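Local coordinates for protein dockerin type 1 (Clostridium thermocellum, PDB 4DH2) that binds calcium through its dockerin domain and docks onto a type I cohesin of the cellulosome, as part of a probable glycoside hydrolase, at residues V43-G48 / D54-Y59; Y21-R26 / R30-F35. All blocks are in the same frame, centred on the assembly; numbering follows the deposited sequence.

Contact 1: residues V43-G48 / D54-Y59. With CA (calcium ion), chain I; SO4 (sulfate ion), chain J; SO4 (sulfate ion), chain K.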
loop_
_atom_site.group_PDB
_atom_site.type_symbol
_atom_site.label_atom_id
_atom_site.label_comp_id
_atom_site.label_asym_id
_atom_site.label_seq_id
_atom_site.Cartn_x
_atom_site.Cartn_y
_atom_site.Cartn_z
ATOM N N VAL B 43 -4.662 6.016 -22.731
ATOM C CA VAL B 43 -4.066 5.566 -21.474
ATOM C C VAL B 43 -4.710 6.183 -20.241
ATOM O O VAL B 43 -4.726 5.552 -19.174
ATOM C CB VAL B 43 -2.546 5.835 -21.428
ATOM C CG1 VAL B 43 -1.852 5.109 -22.576
ATOM C CG2 VAL B 43 -2.249 7.346 -21.476
ATOM N N GLY B 44 -5.200 7.415 -20.348
ATOM C CA GLY B 44 -5.659 8.133 -19.162
ATOM C C GLY B 44 -7.130 8.066 -18.876
ATOM O O GLY B 44 -7.527 8.284 -17.731
ATOM N N ASP B 45 -7.960 7.834 -19.902
ATOM C CA ASP B 45 -9.403 7.734 -19.693
ATOM C C ASP B 45 -9.714 6.270 -19.412
ATOM O O ASP B 45 -9.994 5.501 -20.341
ATOM C CB ASP B 45 -10.176 8.176 -20.930
ATOM C CG ASP B 45 -11.658 7.875 -20.835
ATOM O OD1 ASP B 45 -12.182 7.826 -19.718
ATOM O OD2 ASP B 45 -12.315 7.669 -21.891
ATOM N N VAL B 46 -9.649 5.883 -18.144
ATOM C CA VAL B 46 -9.704 4.461 -17.804
ATOM C C VAL B 46 -11.126 3.931 -17.666
ATOM O O VAL B 46 -11.332 2.719 -17.701
ATOM C CB VAL B 46 -8.932 4.139 -16.522
ATOM C CG1 VAL B 46 -7.492 4.549 -16.645
ATOM C CG2 VAL B 46 -9.569 4.808 -15.322
ATOM N N ASN B 47 -12.098 4.820 -17.497
ATOM C CA ASN B 47 -13.500 4.397 -17.406
ATOM C C ASN B 47 -14.217 4.541 -18.743
ATOM O O ASN B 47 -15.354 4.103 -18.894
ATOM C CB ASN B 47 -14.267 5.110 -16.283
ATOM C CG ASN B 47 -14.472 6.577 -16.552
ATOM O OD1 ASN B 47 -13.665 7.186 -17.212
ATOM N ND2 ASN B 47 -15.532 7.151 -16.007
ATOM N N GLY B 48 -13.541 5.157 -19.705
ATOM C CA GLY B 48 -14.026 5.218 -21.071
ATOM C C GLY B 48 -15.190 6.167 -21.293
ATOM O O GLY B 48 -16.039 5.900 -22.138
ATOM N N ASP B 54 -10.712 13.563 -12.411
ATOM C CA ASP B 54 -10.464 12.952 -11.119
ATOM C C ASP B 54 -11.173 11.589 -10.983
ATOM O O ASP B 54 -10.781 10.748 -10.164
ATOM C CB ASP B 54 -10.756 13.962 -9.990
ATOM C CG ASP B 54 -9.596 15.002 -9.826
ATOM O OD1 ASP B 54 -8.409 14.576 -9.727
ATOM O OD2 ASP B 54 -9.847 16.237 -9.837
ATOM N N ILE B 55 -12.193 11.334 -11.792
ATOM C CA ILE B 55 -12.806 10.012 -11.788
ATOM C C ILE B 55 -11.802 8.936 -12.210
ATOM O O ILE B 55 -11.754 7.844 -11.643
ATOM C CB ILE B 55 -14.020 9.975 -12.711
ATOM C CG1 ILE B 55 -15.096 10.916 -12.161
ATOM C CG2 ILE B 55 -14.545 8.534 -12.837
ATOM C CD1 ILE B 55 -16.233 11.198 -13.152
ATOM N N ASP B 56 -10.994 9.257 -13.212
ATOM C CA ASP B 56 -9.953 8.352 -13.653
ATOM C C ASP B 56 -8.899 8.171 -12.590
ATOM O O ASP B 56 -8.446 7.049 -12.348
ATOM C CB ASP B 56 -9.309 8.888 -14.918
ATOM C CG ASP B 56 -10.310 9.006 -16.021
ATOM O OD1 ASP B 56 -10.761 7.957 -16.490
ATOM O OD2 ASP B 56 -10.703 10.137 -16.364
ATOM N N CYS B 57 -8.527 9.273 -11.942
ATOM C CA CYS B 57 -7.572 9.185 -10.835
ATOM C C CYS B 57 -8.101 8.264 -9.744
ATOM O O CYS B 57 -7.373 7.437 -9.195
ATOM C CB CYS B 57 -7.330 10.558 -10.243
ATOM S SG CYS B 57 -5.699 10.702 -9.516
ATOM N N ASN B 58 -9.381 8.418 -9.411
ATOM C CA ASN B 58 -9.987 7.549 -8.402
ATOM C C ASN B 58 -10.002 6.087 -8.815
ATOM O O ASN B 58 -9.826 5.191 -7.978
ATOM C CB ASN B 58 -11.398 8.011 -8.084
ATOM C CG ASN B 58 -11.926 7.366 -6.821
ATOM O OD1 ASN B 58 -11.445 7.652 -5.728
ATOM N ND2 ASN B 58 -12.875 6.468 -6.969
ATOM N N TYR B 59 -10.195 5.807 -10.107
ATOM C CA TYR B 59 -10.146 4.432 -10.572
ATOM C C TYR B 59 -8.749 3.901 -10.405
ATOM O O TYR B 59 -8.568 2.743 -10.034
ATOM C CB TYR B 59 -10.580 4.265 -12.032
ATOM C CG TYR B 59 -12.050 4.031 -12.180
ATOM C CD1 TYR B 59 -12.893 5.052 -12.575
ATOM C CD2 TYR B 59 -12.602 2.795 -11.897
ATOM C CE1 TYR B 59 -14.259 4.852 -12.696
ATOM C CE2 TYR B 59 -13.958 2.578 -12.009
ATOM C CZ TYR B 59 -14.781 3.599 -12.418
ATOM O OH TYR B 59 -16.128 3.370 -12.526
HETATM CA CA CA I . -12.532 9.148 -17.784
HETATM S S SO4 J . -18.180 5.970 -13.897
HETATM O O1 SO4 J . -17.771 5.811 -12.505
HETATM O O2 SO4 J . -18.030 7.385 -14.233
HETATM O O3 SO4 J . -17.377 5.117 -14.766
HETATM O O4 SO4 J . -19.576 5.560 -14.061
HETATM S S SO4 K . -14.169 4.956 -3.462
HETATM O O1 SO4 K . -13.723 5.273 -2.108
HETATM O O2 SO4 K . -14.944 6.087 -3.980
HETATM O O3 SO4 K . -13.004 4.739 -4.315
HETATM O O4 SO4 K . -14.982 3.735 -3.450
HETATM O O HOH W 1 -13.760 10.385 -16.287
#
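Asp45, Asn47 and Asp56 close on one calcium ion from the two segments. Asp56 binds it with both carboxylate oxygens, OD1 and OD2 each 2.5 Å from the metal, whereas Asp45 and Asn47 each offer a single OD1; short acidic and amide side chains suit so close an oxygen shell. Because the metal draws these oxygens together, Asn47 OD1 sits 3.1 Å from Asp56 OD1 with no hydrogen bond between them. The amide of Asn47 and the carboxylate of Asp56 stand 80° apart, so the two groups meet the ion in different planes. A water and two ligands from the intervening loop, Asp49 OD1 and Val51 O, complete the shell of seven oxygens. This is the second EF-hand-like loop of the type I dockerin, in which the first acidic ligand follows helix 40-44 and the bidentate aspartate lies in helix 54-64.

A second shell fixes the ligands. Val46 N donates to Asp56 OD1 over 2.9 Å, arriving from above the carboxylate plane, so that oxygen serves metal and backbone together. Asp56 OD2 also accepts from Asn53 N, and Asp45 OD2 from Asn50 N.

Outside the metal shell Val46 and Tyr59 add an apolar patch. Val46 CG2 packs 3.5 Å from Tyr59 CB, and Val46 also touches Phe71. Asn47 CB lies 3.6 Å from Tyr59 CE1. A chi1 of 68° brings the Asn47 amide between the ion and a sulfate, probably from the crystallisation liquor, and its turn about CB-CG puts OD1 on the metal and ND2 on the anion. ND2 reaches sulfate O3 at 3.0 Å in a nearly straight bond (164°). Tyr59 OH approaches the same anion, 2.9 Å from O1.

Contact 2: residues Y21-R26 / R30-F35; sequences YVLMKR and RIIADF
Ile32 CG1 lies between its backbone N and carbonyl carbon (chi1 60°), and the chain then runs on extended, carrying CD1 back to Leu23. The last turn of helix 18-28 ends in a Schellman motif at Arg30, whose positive phi of 63° breaks the helix and lets Ile31, Ile32 and Phe35 come back against it.

Arg26 O receives the returning backbone with two bonds. Ile31 N approaches in the carbonyl plane at 2.8 Å, while Ile32 N comes from above that plane at a longer 3.3 Å. Beside them, Arg26 CB rests 4.0 Å from Ile31 CB, and the rest of the arginine extends away to the cohesin chain, where NE hydrogen-bonds Gln98, NH2 bonds Phe144 O and the guanidinium makes a cation-pi contact with Phe144, all of that chain. A long arginine suits this place: its aliphatic base packs on the turn while its charged end serves the interface.

Farther along, Ile32 CD1 lies 3.9 Å from Leu23 CD2, the two side chains crossing at about a right angle. The edge of the Phe35 ring, near its plane, meets Leu23 O and Met24 CA, with CE1 3.6 Å from Leu23 O, while the ring also stacks with Tyr27. Flexible, polarisable methionine suits this edge: bent at chi2 and chi3, Met24 makes a Met-aromatic contact, its SD 4.0 Å from Phe35 CZ.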
loop_
_atom_site.group_PDB
_atom_site.type_symbol
_atom_site.label_atom_id
_atom_site.label_comp_id
_atom_site.label_asym_id
_atom_site.label_seq_id
_atom_site.Cartn_x
_atom_site.Cartn_y
_atom_site.Cartn_z
ATOM N N TYR B 21 -0.122 6.795 -11.016
ATOM C CA TYR B 21 -1.031 7.534 -10.137
ATOM C C TYR B 21 -0.544 8.962 -9.873
ATOM O O TYR B 21 -1.308 9.943 -9.971
ATOM C CB TYR B 21 -1.152 6.781 -8.807
ATOM C CG TYR B 21 -2.175 7.317 -7.831
ATOM C CD1 TYR B 21 -3.504 7.461 -8.193
ATOM C CD2 TYR B 21 -1.810 7.629 -6.528
ATOM C CE1 TYR B 21 -4.431 7.941 -7.305
ATOM C CE2 TYR B 21 -2.744 8.113 -5.624
ATOM C CZ TYR B 21 -4.053 8.260 -6.035
ATOM O OH TYR B 21 -5.001 8.731 -5.161
ATOM N N VAL B 22 0.726 9.092 -9.518
ATOM C CA VAL B 22 1.310 10.406 -9.281
ATOM C C VAL B 22 1.261 11.254 -10.547
ATOM O O VAL B 22 0.871 12.450 -10.499
ATOM C CB VAL B 22 2.766 10.262 -8.807
ATOM C CG1 VAL B 22 3.421 11.609 -8.698
ATOM C CG2 VAL B 22 2.798 9.537 -7.424
ATOM N N LEU B 23 1.597 10.651 -11.695
ATOM C CA LEU B 23 1.522 11.368 -12.966
ATOM C C LEU B 23 0.091 11.822 -13.306
ATOM O O LEU B 23 -0.121 12.965 -13.763
ATOM C CB LEU B 23 2.103 10.537 -14.107
ATOM C CG LEU B 23 3.633 10.401 -14.118
ATOM C CD1 LEU B 23 4.033 9.357 -15.141
ATOM C CD2 LEU B 23 4.339 11.710 -14.404
ATOM N N MET B 24 -0.887 10.960 -13.092
ATOM C CA MET B 24 -2.275 11.320 -13.321
ATOM C C MET B 24 -2.665 12.538 -12.466
ATOM O O MET B 24 -3.275 13.500 -12.954
ATOM C CB MET B 24 -3.173 10.139 -12.969
ATOM C CG MET B 24 -4.638 10.470 -12.977
ATOM S SD MET B 24 -5.284 10.683 -14.634
ATOM C CE MET B 24 -5.582 8.936 -14.946
ATOM N N LYS B 25 -2.342 12.474 -11.176
ATOM C CA LYS B 25 -2.610 13.595 -10.268
ATOM C C LYS B 25 -1.965 14.877 -10.740
ATOM O O LYS B 25 -2.623 15.955 -10.751
ATOM C CB LYS B 25 -2.161 13.274 -8.836
ATOM C CG LYS B 25 -3.182 12.473 -8.033
ATOM C CD LYS B 25 -2.855 12.542 -6.538
ATOM C CE LYS B 25 -3.748 11.648 -5.639
ATOM N NZ LYS B 25 -3.280 11.576 -4.163
ATOM N N ARG B 26 -0.688 14.811 -11.108
ATOM C CA ARG B 26 0.004 16.015 -11.578
ATOM C C ARG B 26 -0.569 16.508 -12.871
ATOM O O ARG B 26 -0.646 17.698 -13.108
ATOM C CB ARG B 26 1.497 15.729 -11.753
ATOM C CG ARG B 26 2.150 15.513 -10.403
ATOM C CD ARG B 26 3.654 15.195 -10.537
ATOM N NE ARG B 26 4.155 14.906 -9.208
ATOM C CZ ARG B 26 5.387 14.496 -8.934
ATOM N NH1 ARG B 26 6.260 14.376 -9.916
ATOM N NH2 ARG B 26 5.727 14.227 -7.685
ATOM N N ARG B 30 -2.417 20.082 -13.641
ATOM C CA ARG B 30 -1.641 20.823 -14.615
ATOM C C ARG B 30 -0.268 21.158 -14.040
ATOM O O ARG B 30 0.386 22.112 -14.440
ATOM C CB ARG B 30 -2.419 22.078 -15.087
ATOM C CG ARG B 30 -1.792 22.824 -16.225
ATOM C CD ARG B 30 -1.319 21.922 -17.319
ATOM N NE ARG B 30 -0.620 22.651 -18.376
ATOM C CZ ARG B 30 0.662 23.000 -18.339
ATOM N NH1 ARG B 30 1.425 22.717 -17.276
ATOM N NH2 ARG B 30 1.179 23.651 -19.376
ATOM N N ILE B 31 0.187 20.324 -13.105
ATOM C CA ILE B 31 1.581 20.409 -12.663
ATOM C C ILE B 31 2.501 19.893 -13.764
ATOM O O ILE B 31 3.646 20.337 -13.898
ATOM C CB ILE B 31 1.789 19.689 -11.307
ATOM C CG1 ILE B 31 1.308 20.631 -10.193
ATOM C CG2 ILE B 31 3.271 19.338 -11.122
ATOM C CD1 ILE B 31 1.045 20.018 -8.915
ATOM N N ILE B 32 1.989 18.965 -14.576
ATOM C CA ILE B 32 2.602 18.646 -15.865
ATOM C C ILE B 32 1.566 18.892 -16.960
ATOM O O ILE B 32 0.352 18.809 -16.729
ATOM C CB ILE B 32 3.117 17.181 -15.960
ATOM C CG1 ILE B 32 1.956 16.196 -15.757
ATOM C CG2 ILE B 32 4.286 16.971 -14.978
ATOM C CD1 ILE B 32 2.326 14.683 -15.830
ATOM N N ALA B 33 2.053 19.194 -18.147
ATOM C CA ALA B 33 1.184 19.600 -19.242
ATOM C C ALA B 33 0.665 18.370 -19.945
ATOM O O ALA B 33 -0.445 18.373 -20.464
ATOM C CB ALA B 33 1.938 20.461 -20.216
ATOM N N ASP B 34 1.470 17.309 -19.947
ATOM C CA ASP B 34 1.111 16.097 -20.664
ATOM C C ASP B 34 1.740 14.835 -20.062
ATOM O O ASP B 34 2.680 14.923 -19.280
ATOM C CB ASP B 34 1.525 16.222 -22.127
ATOM C CG ASP B 34 0.546 15.557 -23.055
ATOM O OD1 ASP B 34 -0.142 14.625 -22.600
ATOM O OD2 ASP B 34 0.452 15.974 -24.227
ATOM N N PHE B 35 1.187 13.680 -20.415
ATOM C CA PHE B 35 1.743 12.387 -19.997
ATOM C C PHE B 35 2.953 12.011 -20.838
ATOM O O PHE B 35 3.063 12.423 -21.994
ATOM C CB PHE B 35 0.700 11.280 -20.138
ATOM C CG PHE B 35 -0.408 11.354 -19.146
ATOM C CD1 PHE B 35 -0.146 11.489 -17.800
ATOM C CD2 PHE B 35 -1.716 11.263 -19.561
ATOM C CE1 PHE B 35 -1.168 11.541 -16.889
ATOM C CE2 PHE B 35 -2.745 11.319 -18.654
ATOM C CZ PHE B 35 -2.474 11.463 -17.322
#

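In the fold
Both contacts belong to the dockerin domain and are partly buried, but the centre of contact 1 is about 5 Å from the centre of the chain, against about 10 Å for the centre of contact 2. Contact 1 is ionic at heart, joining the loop after helix 40-44 to helix 54-64 round calcium; contact 2 has no metal, and turns the loop after helix 18-28 back with backbone bonds and apolar side chains. They meet where the helices pack: Met24 CE lies 3.5 Å from Gly44 O, and Cys57 SG 3.4 Å from Lys25 CG. Helix 18-28 also faces the partner, Lys25 salt-bridging Asp94 and Asp96 of the cohesin chain, whereas no other protein chain touches contact 1.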